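Local atomic coordinates of B-cell lymphoma 3-encoded protein (Homo sapiens, PDB entry 1K1A), a protein that regulates transcription of NF-kappa-B target genes, holding the p50 subunit in the cytoplasm and acting as a coactivator with p50 or p52 homodimers in the nucleus. Residues 130-133 and 134-138; 164-167 and 168-172. One frame throughout, in Å; residues are numbered along the deposited sequence. Where two conformers were deposited one is given.

Interaction 1: residues 130-133 and 134-138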
loop_
_atom_site.group_PDB
_atom_site.type_symbol
_atom_site.label_atom_id
_atom_site.label_comp_id
_atom_site.label_asym_id
_atom_site.label_seq_id
_atom_site.Cartn_x
_atom_site.Cartn_y
_atom_site.Cartn_z
ATOM N N GLU A 130 2.557 1.209 -10.826
ATOM C CA GLU A 130 1.672 0.130 -11.268
ATOM C C GLU A 130 0.782 -0.425 -10.146
ATOM O O GLU A 130 -0.408 -0.670 -10.350
ATOM C CB GLU A 130 2.485 -0.994 -11.916
ATOM C CG GLU A 130 3.152 -0.615 -13.233
ATOM C CD GLU A 130 4.293 0.381 -13.068
ATOM O OE1 GLU A 130 5.063 0.274 -12.091
ATOM O OE2 GLU A 130 4.421 1.278 -13.923
ATOM N N THR A 131 1.363 -0.621 -8.968
ATOM C CA THR A 131 0.598 -1.123 -7.826
ATOM C C THR A 131 -0.339 -0.047 -7.281
ATOM O O THR A 131 -1.476 -0.336 -6.922
ATOM C CB THR A 131 1.527 -1.657 -6.720
ATOM O OG1 THR A 131 2.466 -0.642 -6.353
ATOM C CG2 THR A 131 2.404 -2.779 -7.258
ATOM N N VAL A 132 0.128 1.203 -7.237
ATOM C CA VAL A 132 -0.728 2.285 -6.783
ATOM C C VAL A 132 -1.965 2.369 -7.670
ATOM O O VAL A 132 -3.091 2.372 -7.179
ATOM C CB VAL A 132 0.023 3.656 -6.740
ATOM C CG1 VAL A 132 -0.936 4.795 -6.456
ATOM C CG2 VAL A 132 1.125 3.612 -5.686
ATOM N N GLN A 133 -1.752 2.398 -8.982
ATOM C CA GLN A 133 -2.860 2.500 -9.917
ATOM C C GLN A 133 -3.875 1.382 -9.738
ATOM O O GLN A 133 -5.069 1.633 -9.659
ATOM C CB GLN A 133 -2.372 2.518 -11.372
ATOM C CG GLN A 133 -3.490 2.854 -12.358
ATOM C CD GLN A 133 -3.009 3.003 -13.787
ATOM O OE1 GLN A 133 -2.097 3.786 -14.064
ATOM N NE2 GLN A 133 -3.630 2.267 -14.700
ATOM N N LEU A 134 -3.399 0.151 -9.666
ATOM C CA LEU A 134 -4.306 -0.984 -9.555
ATOM C C LEU A 134 -5.104 -0.938 -8.246
ATOM O O LEU A 134 -6.308 -1.151 -8.253
ATOM C CB LEU A 134 -3.536 -2.294 -9.671
ATOM C CG LEU A 134 -4.339 -3.584 -9.566
ATOM C CD1 LEU A 134 -5.431 -3.610 -10.641
ATOM C CD2 LEU A 134 -3.393 -4.782 -9.681
ATOM N N LEU A 135 -4.435 -0.655 -7.127
ATOM C CA LEU A 135 -5.139 -0.528 -5.852
ATOM C C LEU A 135 -6.285 0.492 -5.965
ATOM O O LEU A 135 -7.402 0.238 -5.532
ATOM C CB LEU A 135 -4.172 -0.099 -4.744
ATOM C CG LEU A 135 -3.168 -1.164 -4.280
ATOM C CD1 LEU A 135 -2.132 -0.534 -3.381
ATOM C CD2 LEU A 135 -3.873 -2.327 -3.571
ATOM N N LEU A 136 -5.988 1.644 -6.553
ATOM C CA LEU A 136 -6.978 2.705 -6.693
ATOM C C LEU A 136 -8.134 2.320 -7.618
ATOM O O LEU A 136 -9.278 2.723 -7.398
ATOM C CB LEU A 136 -6.312 3.994 -7.176
ATOM C CG LEU A 136 -5.322 4.616 -6.179
ATOM C CD1 LEU A 136 -4.598 5.782 -6.812
ATOM C CD2 LEU A 136 -6.039 5.053 -4.884
ATOM N N GLU A 137 -7.831 1.537 -8.649
ATOM C CA GLU A 137 -8.852 1.099 -9.599
ATOM C C GLU A 137 -9.766 0.058 -8.958
ATOM O O GLU A 137 -10.911 -0.133 -9.384
ATOM C CB GLU A 137 -8.200 0.510 -10.851
ATOM C CG GLU A 137 -7.585 1.541 -11.781
ATOM C CD GLU A 137 -6.824 0.908 -12.932
ATOM O OE1 GLU A 137 -6.393 -0.257 -12.797
ATOM O OE2 GLU A 137 -6.645 1.581 -13.968
ATOM N N ARG A 138 -9.267 -0.615 -7.926
ATOM C CA ARG A 138 -10.050 -1.674 -7.293
ATOM C C ARG A 138 -10.715 -1.284 -5.971
ATOM O O ARG A 138 -11.182 -2.146 -5.232
ATOM C CB ARG A 138 -9.232 -2.949 -7.159
ATOM C CG ARG A 138 -8.724 -3.487 -8.493
ATOM C CD ARG A 138 -9.817 -3.821 -9.508
ATOM N NE ARG A 138 -9.245 -4.363 -10.741
ATOM C CZ ARG A 138 -9.067 -5.657 -10.984
ATOM N NH1 ARG A 138 -9.434 -6.566 -10.089
ATOM N NH2 ARG A 138 -8.528 -6.048 -12.136
#
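Nearly the whole of the short second helix of the fourth ankyrin repeat, 129-137, lies here, and Gln-133 and Glu-137 mark its exposed face with an i to i+4 pair. NE2 of Gln-133 donates to OE2 of Glu-137 over 3.2 Å, at a bent N-H...O angle of 142°. The amide does not lie flat against the carboxylate: their planes stand 69° apart, and the nitrogen comes to OE2 from above the carboxylate plane. Both chains are extended beyond CG, but they leave the backbone differently. In Gln-133 CG is anti to the backbone N (chi1 -171°), whereas in Glu-137 it is anti to the carbonyl carbon, which lays CG of Glu-137 3.3 Å from the backbone O of Gln-133. That same oxygen accepts the backbone N of Glu-137 at 2.9 Å, so main chain and side chains tie the two residues together twice. Gln-133 was modelled in two conformers, so the outer link is probably not permanent.

Round the helix, the character turns apolar, as befits an ankyrin repeat, whose paired antiparallel helices stack against those of the neighbouring repeats. Val-132 and Leu-136 run alongside each other in the same direction, with CG1 of the valine 3.8 Å from CD1 of the leucine. The backbone N of Leu-136 also donates to O of Val-132 at 3.1 Å. Leu-135 tucks its CG to 3.2 Å from O of Thr-131, and Ala-123 of the partner helix 119-126 packs on Thr-131, Val-132 and Leu-135. On the side of the preceding repeat, Leu-134 rests on Leu-95, and Arg-138, just past the helix, forms a salt bridge with Asp-100.

Interaction 2: residues 164-167 and 168-172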
loop_
_atom_site.group_PDB
_atom_site.type_symbol
_atom_site.label_atom_id
_atom_site.label_comp_id
_atom_site.label_asym_id
_atom_site.label_seq_id
_atom_site.Cartn_x
_atom_site.Cartn_y
_atom_site.Cartn_z
ATOM N N SER A 164 6.148 12.177 -9.185
ATOM C CA SER A 164 5.337 11.180 -9.879
ATOM C C SER A 164 4.138 10.744 -9.022
ATOM O O SER A 164 2.994 10.764 -9.486
ATOM C CB SER A 164 6.189 9.968 -10.281
ATOM O OG SER A 164 7.138 10.338 -11.273
ATOM N N MET A 165 4.394 10.353 -7.775
ATOM C CA MET A 165 3.307 9.896 -6.893
ATOM C C MET A 165 2.309 11.014 -6.592
ATOM O O MET A 165 1.103 10.777 -6.516
ATOM C CB MET A 165 3.853 9.321 -5.582
ATOM C CG MET A 165 4.496 7.954 -5.701
ATOM S SD MET A 165 3.370 6.672 -6.360
ATOM C CE MET A 165 3.926 6.566 -7.997
ATOM N N VAL A 166 2.821 12.225 -6.405
ATOM C CA VAL A 166 1.971 13.377 -6.165
ATOM C C VAL A 166 1.054 13.594 -7.355
ATOM O O VAL A 166 -0.149 13.745 -7.193
ATOM C CB VAL A 166 2.800 14.658 -5.863
ATOM C CG1 VAL A 166 1.919 15.897 -5.940
ATOM C CG2 VAL A 166 3.464 14.548 -4.463
ATOM N N GLN A 167 1.615 13.560 -8.559
ATOM C CA GLN A 167 0.804 13.722 -9.761
ATOM C C GLN A 167 -0.216 12.586 -9.933
ATOM O O GLN A 167 -1.372 12.825 -10.272
ATOM C CB GLN A 167 1.699 13.872 -11.000
ATOM C CG GLN A 167 2.425 15.234 -11.051
ATOM C CD GLN A 167 3.311 15.420 -12.282
ATOM O OE1 GLN A 167 3.633 14.458 -12.983
ATOM N NE2 GLN A 167 3.724 16.667 -12.532
ATOM N N LEU A 168 0.212 11.360 -9.658
ATOM C CA LEU A 168 -0.654 10.191 -9.801
ATOM C C LEU A 168 -1.835 10.235 -8.832
ATOM O O LEU A 168 -2.970 9.964 -9.216
ATOM C CB LEU A 168 0.158 8.898 -9.619
ATOM C CG LEU A 168 -0.576 7.579 -9.887
ATOM C CD1 LEU A 168 -1.262 7.601 -11.265
ATOM C CD2 LEU A 168 0.374 6.390 -9.773
ATOM N N LEU A 169 -1.571 10.588 -7.577
ATOM C CA LEU A 169 -2.636 10.644 -6.574
ATOM C C LEU A 169 -3.651 11.759 -6.830
ATOM O O LEU A 169 -4.860 11.559 -6.671
ATOM C CB LEU A 169 -2.052 10.751 -5.161
ATOM C CG LEU A 169 -1.331 9.501 -4.638
ATOM C CD1 LEU A 169 -0.411 9.841 -3.482
ATOM C CD2 LEU A 169 -2.329 8.425 -4.216
ATOM N N LEU A 170 -3.168 12.933 -7.231
ATOM C CA LEU A 170 -4.064 14.050 -7.502
ATOM C C LEU A 170 -4.946 13.727 -8.697
ATOM O O LEU A 170 -6.124 14.072 -8.736
ATOM C CB LEU A 170 -3.274 15.339 -7.742
ATOM C CG LEU A 170 -2.560 15.908 -6.500
ATOM C CD1 LEU A 170 -1.620 17.038 -6.892
ATOM C CD2 LEU A 170 -3.546 16.372 -5.431
ATOM N N GLN A 171 -4.358 13.030 -9.655
ATOM C CA GLN A 171 -5.045 12.569 -10.843
ATOM C C GLN A 171 -6.225 11.670 -10.465
ATOM O O GLN A 171 -7.259 11.652 -11.150
ATOM C CB GLN A 171 -4.033 11.776 -11.665
ATOM C CG GLN A 171 -4.339 11.571 -13.098
ATOM C CD GLN A 171 -3.131 11.038 -13.844
ATOM O OE1 GLN A 171 -3.088 9.867 -14.215
ATOM N NE2 GLN A 171 -2.150 11.900 -14.066
ATOM N N HIS A 172 -6.071 10.919 -9.376
ATOM C CA HIS A 172 -7.117 9.989 -8.946
ATOM C C HIS A 172 -8.071 10.506 -7.862
ATOM O O HIS A 172 -8.755 9.718 -7.207
ATOM C CB HIS A 172 -6.509 8.650 -8.535
ATOM C CG HIS A 172 -6.067 7.818 -9.694
ATOM N ND1 HIS A 172 -6.887 6.888 -10.296
ATOM C CD2 HIS A 172 -4.900 7.790 -10.379
ATOM C CE1 HIS A 172 -6.240 6.317 -11.297
ATOM N NE2 HIS A 172 -5.032 6.846 -11.368
HETATM O O HOH W 1 -1.377 14.588 -12.956
#
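Met-165 and Leu-168, an i to i+3 pair on the second helix of the fifth ankyrin repeat, keep to the same side of the helix. Contact is made by the methyl CE of Met-165, 4.0 Å from CD2 of Leu-168. The methionine gets there by folding: chi2 is -59° and chi3 102°, so the chain bends at both bonds and swings CE back toward the leucine instead of running straight out. Leu-168 does its share by holding CG anti to its own backbone nitrogen (chi1 -174°), a setting from which CD2 reaches that methyl.

Leu-169 and Leu-170 instead place CG beside their backbone nitrogens, which brings the two leucines down over the carbonyls of the preceding turn. CG of Leu-169 sits 3.3 Å from O of Met-165, and CG of Leu-170 is just as near O of Val-166. Leu-170 also extends CD1 to within 3.8 Å of CG1 of Val-166, the two branches running alongside each other. This side faces the rest of the repeat and the next one: Val-166 meets Ala-157 and Val-158 of helix 153-159, and Thr-201 of helix 196-204 touches both Val-166 and Leu-170.

On the exposed face Gln-167 and Gln-171 are linked by backbone and water. The backbone N of Gln-171 donates to O of Gln-167 at 3.1 Å, and a water donates to the same oxygen at 3.2 Å. The water in turn accepts a hydrogen bond from NE2 of Gln-171, 3.0 Å away. One carbonyl oxygen near the end of the helix is therefore gripped by two donors, and the amide of Gln-171 is tied back to the previous turn through solvent, a link probably easier to exchange than the dispersion contacts of the buried side.

Overall arrangement
Interaction 1 precedes interaction 2 along the chain, the first on helix 129-137 of the fourth ankyrin repeat and the second on helix 163-171 of the fifth. Their centres are about 12 Å apart, and the two segments pack directly: CG2 of Val-132 lies 3.9 Å from SD of Met-165, and CD1 of Leu-136 lies 3.8 Å from CG of His-172, just past the second helix. Residues that line up along each helix thus also join one repeat to the next. Interaction 1 lies nearer the middle of the chain than interaction 2. Repeated down the stack, such helix-to-helix packing builds the elongated ankyrin domain of this IkappaB-family protein.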